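Local coordinates for protein signal recognition particle receptor FtsY (Sulfolobus acidocaldarius, PDB 5L3S) that serves as the signal recognition particle receptor, a protein of the SRP54 type with a helical bundle and a P-loop GTPase domain, at residues B[92-97]-B[102-107]. Sequence-based numbering, arbitrary orientation.
Sequences EKIRSS and FVIIFF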
loop_
_atom_site.group_PDB
_atom_site.type_symbol
_atom_site.label_atom_id
_atom_site.label_comp_id
_atom_site.label_asym_id
_atom_site.label_seq_id
_atom_site.Cartn_x
_atom_site.Cartn_y
_atom_site.Cartn_z
ATOM N N GLU B 92 -22.134 -7.386 17.344
ATOM C CA GLU B 92 -22.673 -8.251 18.391
ATOM C C GLU B 92 -21.792 -8.164 19.635
ATOM O O GLU B 92 -22.307 -8.136 20.756
ATOM C CB GLU B 92 -22.816 -9.705 17.906
ATOM C CG GLU B 92 -23.230 -10.685 19.001
ATOM C CD GLU B 92 -23.181 -12.134 18.546
ATOM O OE1 GLU B 92 -23.190 -12.375 17.319
ATOM O OE2 GLU B 92 -23.126 -13.032 19.416
ATOM N N LYS B 93 -20.477 -8.087 19.430
ATOM C CA LYS B 93 -19.511 -7.890 20.516
ATOM C C LYS B 93 -19.826 -6.630 21.315
ATOM O O LYS B 93 -19.883 -6.660 22.541
ATOM C CB LYS B 93 -18.090 -7.739 19.971
ATOM C CG LYS B 93 -17.289 -9.018 19.763
ATOM C CD LYS B 93 -15.853 -8.659 19.346
ATOM C CE LYS B 93 -15.056 -9.859 18.838
ATOM N NZ LYS B 93 -14.604 -10.742 19.948
ATOM N N ILE B 94 -20.004 -5.519 20.607
ATOM C CA ILE B 94 -20.323 -4.244 21.252
ATOM C C ILE B 94 -21.666 -4.317 21.984
ATOM O O ILE B 94 -21.748 -3.980 23.165
ATOM C CB ILE B 94 -20.344 -3.084 20.247
ATOM C CG1 ILE B 94 -18.973 -2.941 19.575
ATOM C CG2 ILE B 94 -20.744 -1.784 20.952
ATOM C CD1 ILE B 94 -18.943 -1.929 18.456
ATOM N N ARG B 95 -22.712 -4.762 21.289
ATOM C CA ARG B 95 -24.035 -4.905 21.924
ATOM C C ARG B 95 -24.032 -5.818 23.150
ATOM O O ARG B 95 -24.779 -5.593 24.107
ATOM C CB ARG B 95 -25.076 -5.404 20.916
ATOM C CG ARG B 95 -25.559 -4.359 19.907
ATOM C CD ARG B 95 -26.193 -5.052 18.707
ATOM N NE ARG B 95 -26.816 -4.131 17.757
ATOM C CZ ARG B 95 -27.392 -4.518 16.622
ATOM N NH1 ARG B 95 -27.418 -5.805 16.295
ATOM N NH2 ARG B 95 -27.945 -3.624 15.812
ATOM N N SER B 96 -23.206 -6.856 23.129
ATOM C CA SER B 96 -23.179 -7.799 24.244
ATOM C C SER B 96 -22.320 -7.278 25.382
ATOM O O SER B 96 -22.383 -7.783 26.502
ATOM C CB SER B 96 -22.681 -9.174 23.792
ATOM O OG SER B 96 -23.610 -9.768 22.905
ATOM N N SER B 97 -21.515 -6.267 25.081
ATOM C CA SER B 97 -20.614 -5.662 26.053
ATOM C C SER B 97 -21.364 -4.729 27.012
ATOM O O SER B 97 -22.257 -3.978 26.603
ATOM C CB SER B 97 -19.516 -4.888 25.322
ATOM O OG SER B 97 -18.632 -4.266 26.234
ATOM N N PHE B 102 -17.642 1.390 24.577
ATOM C CA PHE B 102 -16.781 0.347 24.038
ATOM C C PHE B 102 -15.714 1.086 23.235
ATOM O O PHE B 102 -16.042 1.845 22.335
ATOM C CB PHE B 102 -17.605 -0.583 23.136
ATOM C CG PHE B 102 -16.860 -1.799 22.656
ATOM C CD1 PHE B 102 -15.988 -1.723 21.571
ATOM C CD2 PHE B 102 -17.074 -3.029 23.260
ATOM C CE1 PHE B 102 -15.315 -2.850 21.124
ATOM C CE2 PHE B 102 -16.410 -4.156 22.822
ATOM C CZ PHE B 102 -15.529 -4.071 21.750
ATOM N N VAL B 103 -14.446 0.885 23.580
ATOM C CA VAL B 103 -13.357 1.668 23.013
ATOM C C VAL B 103 -12.567 0.883 21.974
ATOM O O VAL B 103 -12.051 -0.196 22.260
ATOM C CB VAL B 103 -12.392 2.158 24.111
ATOM C CG1 VAL B 103 -11.214 2.900 23.496
ATOM C CG2 VAL B 103 -13.140 3.050 25.117
ATOM N N ILE B 104 -12.488 1.438 20.772
ATOM C CA ILE B 104 -11.769 0.810 19.671
ATOM C C ILE B 104 -10.653 1.735 19.210
ATOM O O ILE B 104 -10.871 2.940 19.058
ATOM C CB ILE B 104 -12.711 0.584 18.481
ATOM C CG1 ILE B 104 -13.981 -0.144 18.945
ATOM C CG2 ILE B 104 -11.987 -0.175 17.350
ATOM C CD1 ILE B 104 -14.961 -0.434 17.829
ATOM N N ILE B 105 -9.467 1.177 18.980
ATOM C CA ILE B 105 -8.358 1.968 18.451
ATOM C C ILE B 105 -7.947 1.381 17.108
ATOM O O ILE B 105 -8.091 0.163 16.878
ATOM C CB ILE B 105 -7.166 2.033 19.448
ATOM C CG1 ILE B 105 -6.108 3.066 19.002
ATOM C CG2 ILE B 105 -6.568 0.654 19.655
ATOM C CD1 ILE B 105 -5.113 3.437 20.118
ATOM N N PHE B 106 -7.477 2.259 16.223
ATOM C CA PHE B 106 -7.075 1.898 14.862
ATOM C C PHE B 106 -5.630 2.344 14.687
ATOM O O PHE B 106 -5.289 3.485 15.035
ATOM C CB PHE B 106 -7.960 2.634 13.840
ATOM C CG PHE B 106 -9.424 2.289 13.932
ATOM C CD1 PHE B 106 -10.212 2.791 14.963
ATOM C CD2 PHE B 106 -10.018 1.475 12.985
ATOM C CE1 PHE B 106 -11.556 2.475 15.049
ATOM C CE2 PHE B 106 -11.366 1.145 13.065
ATOM C CZ PHE B 106 -12.139 1.644 14.095
ATOM N N PHE B 107 -4.767 1.454 14.198
ATOM C CA PHE B 107 -3.389 1.861 13.902
ATOM C C PHE B 107 -2.836 1.133 12.678
ATOM O O PHE B 107 -3.462 0.214 12.146
ATOM C CB PHE B 107 -2.466 1.684 15.131
ATOM C CG PHE B 107 -2.502 0.291 15.754
ATOM C CD1 PHE B 107 -1.726 -0.748 15.239
ATOM C CD2 PHE B 107 -3.260 0.048 16.901
ATOM C CE1 PHE B 107 -1.751 -2.021 15.824
ATOM C CE2 PHE B 107 -3.290 -1.211 17.487
ATOM C CZ PHE B 107 -2.535 -2.248 16.945
#
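I94 lies over one face of the F102 ring, where helix 90-96 turns back onto strand 102-107, the first strand of the P-loop GTPase domain. A short loop joins the two, and their segments run roughly antiparallel (146°), with 9.8 Å between the axes. The strand sits inside the parallel part of the sheet, flanked by strands 186-191 and 216-222, and the helix packs its buried side against the strand's start.

The centre of the contact is a CH-pi interaction: I94 CG1 stands 3.8 Å from the centroid of the F102 ring, only 11° off the ring normal. I94 places CG1 anti to its carbonyl carbon, which carries this methylene over the ring, while the other branch, CG2, lies 4.0 Å from F102 CB. A beta-branched isoleucine suits the site because its two arms cover both the ring and its stem. F102 in turn holds CG anti to the backbone nitrogen (chi1 -173°) and reaches out from the strand to the helix; a flat aromatic ring offers I94 a broad face, while S97 OG and I104 CG1 lie at its edge, in the ring plane. F216 of the adjacent strand 216-222 also touches this ring.

Further along, I94 CD1 meets I104 CD1 at 4.3 Å, a looser apolar contact that extends the apolar core to I104, the next residue on this side of the strand. One turn on from E92, S96 OG and S96 N reach the carbonyl oxygen of E92 from opposite faces of its plane; S96 OG lies 3.0 Å from E92 O. Small S97 fits beside the aromatic ring: its hydroxyl accepts a hydrogen bond from K99 N in the connecting loop, and S97 OG lies 3.6 Å from F102 CD2.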